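Local coordinates for alkaline phosphatase D (Bacillus subtilis, PDB 2YEQ), which catalyses the hydrolysis of phosphate esters at an active site that holds iron and calcium, at residues 82-90 and 101-109; 396-405 and 475-484. All coordinates share one frame; numbering follows the deposited sequence.

Contact 1 (82-90 and 101-109). With PE5 (3,6,9,12,15,18,21,24-octaoxahexacosan-1-ol), chain B; PE5 (3,6,9,12,15,18,21,24-octaoxahexacosan-1-ol), chain P.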
loop_
_atom_site.group_PDB
_atom_site.type_symbol
_atom_site.label_atom_id
_atom_site.label_comp_id
_atom_site.label_asym_id
_atom_site.label_seq_id
_atom_site.Cartn_x
_atom_site.Cartn_y
_atom_site.Cartn_z
ATOM N N LEU A 82 -8.591 -0.805 25.866
ATOM C CA LEU A 82 -8.157 -2.164 25.586
ATOM C C LEU A 82 -6.796 -2.432 26.212
ATOM O O LEU A 82 -6.090 -1.518 26.609
ATOM C CB LEU A 82 -8.074 -2.416 24.072
ATOM C CG LEU A 82 -9.337 -2.177 23.243
ATOM C CD1 LEU A 82 -9.074 -2.457 21.750
ATOM C CD2 LEU A 82 -10.486 -3.045 23.761
ATOM N N GLU A 83 -6.425 -3.702 26.274
ATOM C CA GLU A 83 -5.128 -4.100 26.813
ATOM C C GLU A 83 -4.126 -4.264 25.677
ATOM O O GLU A 83 -4.513 -4.591 24.562
ATOM C CB GLU A 83 -5.244 -5.447 27.543
ATOM C CG GLU A 83 -6.195 -5.457 28.750
ATOM C CD GLU A 83 -6.291 -6.847 29.364
ATOM O OE1 GLU A 83 -5.321 -7.244 30.050
ATOM O OE2 GLU A 83 -7.309 -7.552 29.138
ATOM N N PRO A 84 -2.839 -4.137 25.983
ATOM C CA PRO A 84 -1.804 -4.212 24.941
ATOM C C PRO A 84 -1.472 -5.615 24.469
ATOM O O PRO A 84 -1.636 -6.581 25.192
ATOM C CB PRO A 84 -0.599 -3.561 25.590
ATOM C CG PRO A 84 -0.801 -3.743 27.035
ATOM C CD PRO A 84 -2.286 -3.686 27.268
ATOM N N ASN A 85 -1.039 -5.708 23.222
ATOM C CA ASN A 85 -0.647 -6.950 22.596
ATOM C C ASN A 85 -1.668 -8.068 22.739
ATOM O O ASN A 85 -1.305 -9.224 22.974
ATOM C CB ASN A 85 0.700 -7.383 23.160
ATOM C CG ASN A 85 1.476 -8.271 22.219
ATOM O OD1 ASN A 85 1.199 -8.362 21.034
ATOM N ND2 ASN A 85 2.455 -8.958 22.770
ATOM N N LYS A 86 -2.937 -7.726 22.565
ATOM C CA LYS A 86 -4.029 -8.672 22.756
ATOM C C LYS A 86 -4.938 -8.759 21.542
ATOM O O LYS A 86 -5.295 -7.735 20.960
ATOM C CB LYS A 86 -4.848 -8.254 23.974
ATOM C CG LYS A 86 -5.884 -9.283 24.381
ATOM C CD LYS A 86 -6.416 -9.048 25.796
ATOM C CE LYS A 86 -6.525 -10.351 26.605
ATOM N NZ LYS A 86 -7.124 -11.491 25.858
ATOM N N VAL A 87 -5.322 -9.988 21.198
ATOM C CA VAL A 87 -6.253 -10.275 20.122
ATOM C C VAL A 87 -7.656 -10.010 20.591
ATOM O O VAL A 87 -8.023 -10.418 21.707
ATOM C CB VAL A 87 -6.159 -11.736 19.675
ATOM C CG1 VAL A 87 -7.272 -12.105 18.670
ATOM C CG2 VAL A 87 -4.777 -12.003 19.095
ATOM N N TYR A 88 -8.448 -9.323 19.760
ATOM C CA TYR A 88 -9.870 -9.133 20.053
ATOM C C TYR A 88 -10.704 -9.478 18.850
ATOM O O TYR A 88 -10.194 -9.540 17.720
ATOM C CB TYR A 88 -10.150 -7.704 20.452
ATOM C CG TYR A 88 -9.535 -7.264 21.762
ATOM C CD1 TYR A 88 -10.213 -7.455 22.975
ATOM C CD2 TYR A 88 -8.314 -6.613 21.796
ATOM C CE1 TYR A 88 -9.690 -7.030 24.166
ATOM C CE2 TYR A 88 -7.775 -6.164 23.007
ATOM C CZ TYR A 88 -8.469 -6.381 24.187
ATOM O OH TYR A 88 -7.947 -5.930 25.377
ATOM N N TYR A 89 -11.991 -9.704 19.103
ATOM C CA TYR A 89 -12.981 -9.889 18.063
ATOM C C TYR A 89 -13.947 -8.723 18.127
ATOM O O TYR A 89 -14.155 -8.133 19.212
ATOM C CB TYR A 89 -13.703 -11.221 18.237
ATOM C CG TYR A 89 -12.740 -12.368 18.129
ATOM C CD1 TYR A 89 -12.043 -12.817 19.251
ATOM C CD2 TYR A 89 -12.477 -12.961 16.902
ATOM C CE1 TYR A 89 -11.123 -13.851 19.155
ATOM C CE2 TYR A 89 -11.556 -13.998 16.785
ATOM C CZ TYR A 89 -10.881 -14.438 17.922
ATOM O OH TYR A 89 -9.962 -15.463 17.841
ATOM N N TYR A 90 -14.519 -8.378 16.975
ATOM C CA TYR A 90 -15.446 -7.265 16.905
ATOM C C TYR A 90 -16.543 -7.544 15.903
ATOM O O TYR A 90 -16.370 -8.338 14.977
ATOM C CB TYR A 90 -14.695 -5.949 16.593
ATOM C CG TYR A 90 -14.060 -5.921 15.215
ATOM C CD1 TYR A 90 -12.789 -6.433 15.010
ATOM C CD2 TYR A 90 -14.737 -5.364 14.120
ATOM C CE1 TYR A 90 -12.217 -6.419 13.761
ATOM C CE2 TYR A 90 -14.165 -5.345 12.869
ATOM C CZ TYR A 90 -12.917 -5.863 12.684
ATOM O OH TYR A 90 -12.354 -5.880 11.444
ATOM N N VAL A 101 -17.916 -11.190 11.691
ATOM C CA VAL A 101 -17.068 -10.983 12.846
ATOM C C VAL A 101 -15.649 -10.684 12.343
ATOM O O VAL A 101 -15.140 -11.334 11.449
ATOM C CB VAL A 101 -17.051 -12.217 13.768
ATOM C CG1 VAL A 101 -16.008 -12.038 14.881
ATOM C CG2 VAL A 101 -18.473 -12.487 14.343
ATOM N N GLY A 102 -15.029 -9.677 12.918
ATOM C CA GLY A 102 -13.673 -9.344 12.576
ATOM C C GLY A 102 -12.744 -9.724 13.713
ATOM O O GLY A 102 -13.153 -9.846 14.886
ATOM N N LYS A 103 -11.477 -9.908 13.353
ATOM C CA LYS A 103 -10.420 -10.135 14.313
ATOM C C LYS A 103 -9.357 -9.049 14.227
ATOM O O LYS A 103 -8.934 -8.651 13.134
ATOM C CB LYS A 103 -9.797 -11.486 14.022
ATOM C CG LYS A 103 -8.794 -11.993 15.014
ATOM C CD LYS A 103 -8.454 -13.442 14.579
ATOM C CE LYS A 103 -7.387 -14.116 15.409
ATOM N NZ LYS A 103 -7.011 -15.417 14.735
ATOM N N THR A 104 -8.900 -8.602 15.376
ATOM C CA THR A 104 -7.903 -7.564 15.430
ATOM C C THR A 104 -6.920 -7.762 16.582
ATOM O O THR A 104 -7.034 -8.718 17.351
ATOM C CB THR A 104 -8.572 -6.185 15.542
ATOM O OG1 THR A 104 -7.598 -5.185 15.254
ATOM C CG2 THR A 104 -9.189 -5.941 16.930
ATOM N N LYS A 105 -5.957 -6.853 16.704
ATOM C CA LYS A 105 -4.919 -6.993 17.724
ATOM C C LYS A 105 -4.249 -5.671 18.051
ATOM O O LYS A 105 -3.800 -4.950 17.148
ATOM C CB LYS A 105 -3.881 -8.003 17.262
ATOM C CG LYS A 105 -2.878 -8.386 18.352
ATOM C CD LYS A 105 -1.832 -9.330 17.779
ATOM C CE LYS A 105 -0.754 -9.688 18.774
ATOM N NZ LYS A 105 0.516 -8.962 18.469
ATOM N N THR A 106 -4.214 -5.332 19.332
ATOM C CA THR A 106 -3.586 -4.102 19.778
ATOM C C THR A 106 -2.053 -4.234 19.708
ATOM O O THR A 106 -1.505 -5.334 19.688
ATOM C CB THR A 106 -3.970 -3.729 21.233
ATOM O OG1 THR A 106 -3.756 -4.865 22.088
ATOM C CG2 THR A 106 -5.403 -3.232 21.338
ATOM N N LEU A 107 -1.373 -3.099 19.686
ATOM C CA LEU A 107 0.090 -3.086 19.722
ATOM C C LEU A 107 0.597 -3.433 21.132
ATOM O O LEU A 107 -0.107 -3.235 22.118
ATOM C CB LEU A 107 0.608 -1.696 19.377
ATOM C CG LEU A 107 0.266 -1.134 17.991
ATOM C CD1 LEU A 107 0.986 0.210 17.828
ATOM C CD2 LEU A 107 0.644 -2.112 16.909
ATOM N N PRO A 108 1.838 -3.896 21.227
ATOM C CA PRO A 108 2.522 -3.972 22.527
ATOM C C PRO A 108 2.601 -2.610 23.195
ATOM O O PRO A 108 2.551 -1.575 22.520
ATOM C CB PRO A 108 3.944 -4.433 22.168
ATOM C CG PRO A 108 3.833 -5.091 20.865
ATOM C CD PRO A 108 2.664 -4.428 20.139
ATOM N N ALA A 109 2.721 -2.615 24.516
ATOM C CA ALA A 109 2.943 -1.388 25.277
ATOM C C ALA A 109 4.208 -0.713 24.753
ATOM O O ALA A 109 5.138 -1.396 24.329
ATOM C CB ALA A 109 3.062 -1.697 26.777
HETATM C C50 PE5 B . -8.816 -18.428 16.706
HETATM O O1 PE5 B . -9.298 -17.511 15.715
HETATM C C1 PE5 B . -9.748 -18.200 14.545
HETATM C C2 PE5 B . -10.205 -17.223 13.467
HETATM O O2 PE5 B . -9.087 -16.442 13.027
HETATM C C3 PE5 B . -8.993 -16.280 11.611
HETATM C C4 PE5 B . -7.812 -15.397 11.308
HETATM C C50 PE5 P . -24.533 -13.433 20.932
HETATM O O1 PE5 P . -24.122 -13.881 19.638
HETATM C C1 PE5 P . -22.819 -14.486 19.624
HETATM C C2 PE5 P . -22.492 -15.041 18.235
HETATM O O2 PE5 P . -21.283 -14.461 17.713
HETATM C C3 PE5 P . -20.887 -14.921 16.402
HETATM C C4 PE5 P . -21.494 -14.092 15.252
HETATM O O3 PE5 P . -21.818 -12.742 15.597
HETATM O O HOH W 1 -9.743 -6.885 11.280
#

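Contact 2 (396-405 and 475-484)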
loop_
_atom_site.group_PDB
_atom_site.type_symbol
_atom_site.label_atom_id
_atom_site.label_comp_id
_atom_site.label_asym_id
_atom_site.label_seq_id
_atom_site.Cartn_x
_atom_site.Cartn_y
_atom_site.Cartn_z
ATOM N N THR A 396 29.394 0.127 -3.865
ATOM C CA THR A 396 29.100 -1.107 -3.141
ATOM C C THR A 396 30.084 -1.362 -1.999
ATOM O O THR A 396 29.801 -2.141 -1.096
ATOM C CB THR A 396 29.060 -2.321 -4.068
ATOM O OG1 THR A 396 30.230 -2.341 -4.877
ATOM C CG2 THR A 396 27.831 -2.270 -4.970
ATOM N N SER A 397 31.230 -0.692 -2.016
ATOM C CA SER A 397 32.150 -0.759 -0.900
ATOM C C SER A 397 31.687 0.073 0.296
ATOM O O SER A 397 32.199 -0.094 1.394
ATOM C CB SER A 397 33.548 -0.313 -1.348
ATOM O OG SER A 397 33.566 1.051 -1.739
ATOM N N SER A 398 30.743 0.999 0.108
ATOM C CA SER A 398 30.325 1.856 1.222
ATOM C C SER A 398 29.497 1.049 2.234
ATOM O O SER A 398 29.003 -0.027 1.954
ATOM C CB SER A 398 29.504 3.071 0.745
ATOM O OG SER A 398 28.493 2.647 -0.158
ATOM N N LYS A 399 29.357 1.605 3.416
ATOM C CA LYS A 399 28.641 0.969 4.484
ATOM C C LYS A 399 27.136 0.741 4.147
ATOM O O LYS A 399 26.442 1.622 3.618
ATOM C CB LYS A 399 28.762 1.846 5.718
ATOM C CG LYS A 399 28.283 1.166 6.980
ATOM C CD LYS A 399 27.668 2.145 7.944
ATOM C CE LYS A 399 26.975 1.414 9.093
ATOM N NZ LYS A 399 27.032 2.185 10.358
ATOM N N ILE A 400 26.648 -0.449 4.478
ATOM C CA ILE A 400 25.235 -0.785 4.310
ATOM C C ILE A 400 24.446 -0.259 5.500
ATOM O O ILE A 400 24.718 -0.613 6.649
ATOM C CB ILE A 400 25.045 -2.270 4.118
ATOM C CG1 ILE A 400 25.609 -2.671 2.760
ATOM C CG2 ILE A 400 23.537 -2.664 4.224
ATOM C CD1 ILE A 400 25.614 -4.162 2.496
ATOM N N PHE A 401 23.501 0.653 5.246
ATOM C CA PHE A 401 22.693 1.193 6.323
ATOM C C PHE A 401 21.351 0.455 6.444
ATOM O O PHE A 401 20.604 0.659 7.399
ATOM C CB PHE A 401 22.504 2.724 6.209
ATOM C CG PHE A 401 21.601 3.173 5.090
ATOM C CD1 PHE A 401 20.227 3.261 5.276
ATOM C CD2 PHE A 401 22.132 3.573 3.874
ATOM C CE1 PHE A 401 19.401 3.716 4.259
ATOM C CE2 PHE A 401 21.316 4.033 2.855
ATOM C CZ PHE A 401 19.945 4.090 3.037
ATOM N N GLY A 402 21.041 -0.392 5.487
ATOM C CA GLY A 402 19.761 -1.092 5.535
ATOM C C GLY A 402 19.444 -1.857 4.297
ATOM O O GLY A 402 20.328 -2.205 3.521
ATOM N N ALA A 403 18.153 -2.097 4.087
ATOM C CA ALA A 403 17.672 -2.863 2.950
ATOM C C ALA A 403 16.317 -2.325 2.476
ATOM O O ALA A 403 15.583 -1.739 3.263
ATOM C CB ALA A 403 17.508 -4.340 3.326
ATOM N N GLU A 404 16.021 -2.555 1.205
ATOM C CA GLU A 404 14.712 -2.249 0.623
ATOM C C GLU A 404 14.059 -3.521 0.118
ATOM O O GLU A 404 14.664 -4.273 -0.630
ATOM C CB GLU A 404 14.830 -1.264 -0.562
ATOM C CG GLU A 404 13.452 -0.887 -1.134
ATOM C CD GLU A 404 13.458 0.113 -2.305
ATOM O OE1 GLU A 404 14.479 0.228 -3.044
ATOM O OE2 GLU A 404 12.373 0.730 -2.513
ATOM N N PHE A 405 12.801 -3.734 0.513
ATOM C CA PHE A 405 11.974 -4.792 -0.037
ATOM C C PHE A 405 10.844 -4.175 -0.840
ATOM O O PHE A 405 9.942 -3.543 -0.271
ATOM C CB PHE A 405 11.410 -5.627 1.124
ATOM C CG PHE A 405 12.494 -6.210 1.985
ATOM C CD1 PHE A 405 13.335 -7.177 1.462
ATOM C CD2 PHE A 405 12.723 -5.752 3.249
ATOM C CE1 PHE A 405 14.391 -7.708 2.222
ATOM C CE2 PHE A 405 13.808 -6.287 4.038
ATOM C CZ PHE A 405 14.621 -7.258 3.494
ATOM N N PHE A 475 14.829 -13.705 2.144
ATOM C CA PHE A 475 16.071 -12.970 2.419
ATOM C C PHE A 475 16.091 -12.587 3.853
ATOM O O PHE A 475 15.047 -12.275 4.439
ATOM C CB PHE A 475 16.190 -11.720 1.518
ATOM C CG PHE A 475 16.345 -12.042 0.063
ATOM C CD1 PHE A 475 15.238 -12.203 -0.748
ATOM C CD2 PHE A 475 17.596 -12.184 -0.496
ATOM C CE1 PHE A 475 15.381 -12.522 -2.078
ATOM C CE2 PHE A 475 17.743 -12.479 -1.827
ATOM C CZ PHE A 475 16.643 -12.674 -2.618
ATOM N N VAL A 476 17.275 -12.637 4.456
ATOM C CA VAL A 476 17.464 -12.126 5.786
ATOM C C VAL A 476 18.511 -11.002 5.806
ATOM O O VAL A 476 19.481 -11.056 5.068
ATOM C CB VAL A 476 17.908 -13.264 6.728
ATOM C CG1 VAL A 476 18.301 -12.700 8.064
ATOM C CG2 VAL A 476 16.795 -14.256 6.898
ATOM N N TYR A 477 18.299 -9.993 6.652
ATOM C CA TYR A 477 19.268 -8.920 6.846
ATOM C C TYR A 477 19.594 -8.900 8.308
ATOM O O TYR A 477 18.698 -8.905 9.153
ATOM C CB TYR A 477 18.722 -7.553 6.366
ATOM C CG TYR A 477 19.591 -6.356 6.716
ATOM C CD1 TYR A 477 20.827 -6.167 6.123
ATOM C CD2 TYR A 477 19.185 -5.431 7.661
ATOM C CE1 TYR A 477 21.640 -5.064 6.460
ATOM C CE2 TYR A 477 19.975 -4.318 7.985
ATOM C CZ TYR A 477 21.196 -4.142 7.373
ATOM O OH TYR A 477 21.977 -3.064 7.718
ATOM N N GLN A 478 20.881 -8.870 8.625
ATOM C CA GLN A 478 21.327 -8.932 10.005
ATOM C C GLN A 478 22.190 -7.773 10.496
ATOM O O GLN A 478 22.919 -7.931 11.464
ATOM C CB GLN A 478 22.075 -10.236 10.212
ATOM C CG GLN A 478 21.177 -11.415 10.176
ATOM C CD GLN A 478 21.918 -12.738 10.239
ATOM O OE1 GLN A 478 23.137 -12.806 10.058
ATOM N NE2 GLN A 478 21.173 -13.805 10.481
ATOM N N LYS A 479 22.079 -6.602 9.891
ATOM C CA LYS A 479 22.755 -5.414 10.428
ATOM C C LYS A 479 24.275 -5.610 10.442
ATOM O O LYS A 479 24.938 -5.455 11.463
ATOM C CB LYS A 479 22.259 -5.070 11.840
ATOM C CG LYS A 479 20.746 -4.961 11.982
ATOM C CD LYS A 479 20.374 -4.122 13.205
ATOM C CE LYS A 479 19.191 -4.679 13.946
ATOM N NZ LYS A 479 18.979 -3.999 15.234
ATOM N N ASP A 480 24.805 -5.994 9.299
ATOM C CA ASP A 480 26.236 -6.088 9.116
ATOM C C ASP A 480 26.499 -5.878 7.644
ATOM O O ASP A 480 25.546 -5.808 6.831
ATOM C CB ASP A 480 26.794 -7.429 9.634
ATOM C CG ASP A 480 26.169 -8.667 8.958
ATOM O OD1 ASP A 480 25.817 -8.635 7.764
ATOM O OD2 ASP A 480 26.062 -9.719 9.629
ATOM N N GLN A 481 27.774 -5.779 7.306
ATOM C CA GLN A 481 28.203 -5.356 5.986
ATOM C C GLN A 481 27.997 -6.421 4.950
ATOM O O GLN A 481 28.212 -6.187 3.767
ATOM C CB GLN A 481 29.674 -4.923 6.020
ATOM C CG GLN A 481 30.199 -4.242 4.733
ATOM C CD GLN A 481 29.388 -3.029 4.311
ATOM O OE1 GLN A 481 29.364 -2.680 3.128
ATOM N NE2 GLN A 481 28.736 -2.371 5.278
ATOM N N THR A 482 27.533 -7.595 5.357
ATOM C CA THR A 482 27.238 -8.616 4.355
ATOM C C THR A 482 25.854 -8.353 3.710
ATOM O O THR A 482 25.585 -8.827 2.624
ATOM C CB THR A 482 27.359 -10.043 4.947
ATOM O OG1 THR A 482 26.172 -10.366 5.672
ATOM C CG2 THR A 482 28.571 -10.126 5.898
ATOM N N GLY A 483 25.002 -7.570 4.360
ATOM C CA GLY A 483 23.715 -7.174 3.742
ATOM C C GLY A 483 22.742 -8.339 3.631
ATOM O O GLY A 483 22.727 -9.225 4.505
ATOM N N LEU A 484 21.992 -8.383 2.533
ATOM C CA LEU A 484 20.913 -9.357 2.364
ATOM C C LEU A 484 21.481 -10.741 2.030
ATOM O O LEU A 484 22.330 -10.875 1.144
ATOM C CB LEU A 484 19.965 -8.954 1.233
ATOM C CG LEU A 484 19.038 -7.754 1.483
ATOM C CD1 LEU A 484 18.325 -7.367 0.163
ATOM C CD2 LEU A 484 18.029 -8.027 2.593
#

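Contact 1 (82-90 and 101-109)
Lys103 lies side by side with Tyr89, its non-hydrogen-bonded partner in an antiparallel hairpin. The lysine CB rests near Tyr89 CE2. Lys103 CG comes closer, to 3.8 Å from Tyr89 CE2, and CD keeps that spacing. Lys103 CE then meets Tyr89 OH at 3.8 Å and touches Val87 CG1 as well. With CG opposite the backbone N (chi1 -172°) and the chain extended beyond it, the whole side chain follows the tyrosine out to its hydroxyl. There Lys103 NZ donates to two ether oxygens of a bound polyethylene glycol, O2 at 2.9 Å and O1 at 3.3 Å. Tyr88 and Tyr90 pair with Thr104 and Gly102 through two backbone hydrogen bonds each.

Tyr90 folds back over its partner strand. Gly102 CA lies 3.7 Å from the centroid of the Tyr90 ring, over one face, in a CH-pi contact. A side chain on Gly102 would collide with this ring.

Beyond the paired strands, Thr106 ties down the loop that leads into strand 87-94. Thr106 OG1 donates to Glu83 O at 2.6 Å, on a lone pair in the carbonyl plane, and accepts from Lys86 N at 3.0 Å. Beside it, Lys105 NZ approaches Asn85 OD1 nearly end-on (C=O...N angle 171°) at 2.7 Å. The same ammonium forms a salt bridge with Asp144.

The two segments form the edge hairpin of the four-stranded antiparallel sheet of the N-terminal domain, with strand 44-51 beyond strand 87-94. One face carries Val87, Tyr89, Lys103 and Lys105. From the other face, Tyr90 reaches strands 13-16 and 23-28, while Thr104 OG1 is hydrogen-bonded to Ser15 OG and Thr104 touches Val23. The open end of the hairpin, away from its turn, rests on strand 263-267 through Asn85, Leu107 and Pro108.

Contact 2 (396-405 and 475-484)
The side chains of Ile400 and Tyr477 lie alongside each other and run opposite ways. Ile400 CG2 approaches the ring obliquely and lies 3.8 Å from Tyr477 CE1. It stands opposite the backbone N, while CG1 runs opposite the carbonyl carbon (chi1 -69°). The two branches therefore serve different neighbours. CG2 meets the tyrosine, and Ile400 CD1 presses on the 480-483 turn, 3.5 Å from the backbone O of Gln481 and 3.8 Å from Gly483 CA.

The Tyr477 ring is held on both faces. Gly402 C lies over one face, toward the rim, and Lys479 N sits over the centre of the other. Gly483 CA lies at the ring edge, in plane.

Further along, Ala403 CB meets Leu484 CD2 at 3.8 Å. Leu484 CD2 also touches Phe405 CZ at 3.6 Å, approaching that ring obliquely. Leu484 and Phe405 also point past each other, and the phenylalanine goes on to meet the ring of Trp452.

The type I turn from Asp480 to Gly483 has its own polar support. Asp480 OD1 accepts from Thr482 N, which makes an Asx turn, and from Thr482 OG1 at 2.7 Å. Gly483 has a positive phi, and a side chain there would run into Ile400 CD1.

An alanine in place of Ile400 lacks CG2 and CD1, and would probably leave a gap between the Tyr477 ring and the 480-483 turn.

Strands 400-405 and 475-477 run antiparallel in sense, at 153°, but their axes stay 8.8 Å apart. They belong to different sheets. Around Ile400, Ala403, Phe405 and Leu484 the joining is apolar and rests largely on shape. The Tyr477 hydroxyl crosses to a hydrogen bond with Asn372 O, next to strand 374-378, while Asp480 is satisfied within its turn and by Arg485.

Contact 1 is complete within the first 109 residues, and contact 2 is built from residues much later in the chain. Their centres are 33 Å apart and their nearest atoms about 16 Å, so they do not touch. Contact 1 is a local hairpin in the small antiparallel sheet of the N-terminal domain. Contact 2 is long-range and joins strand 400-406 of the seven-stranded sheet to strand 470-477 of the ten-stranded one. The link between them is that larger sheet: it includes strands 13-16 and 23-28, on which contact 1 packs. Neither contact supplies a metal ligand, though Asp380 and His382 lie just before strand 384-390, the neighbour of strand 400-406.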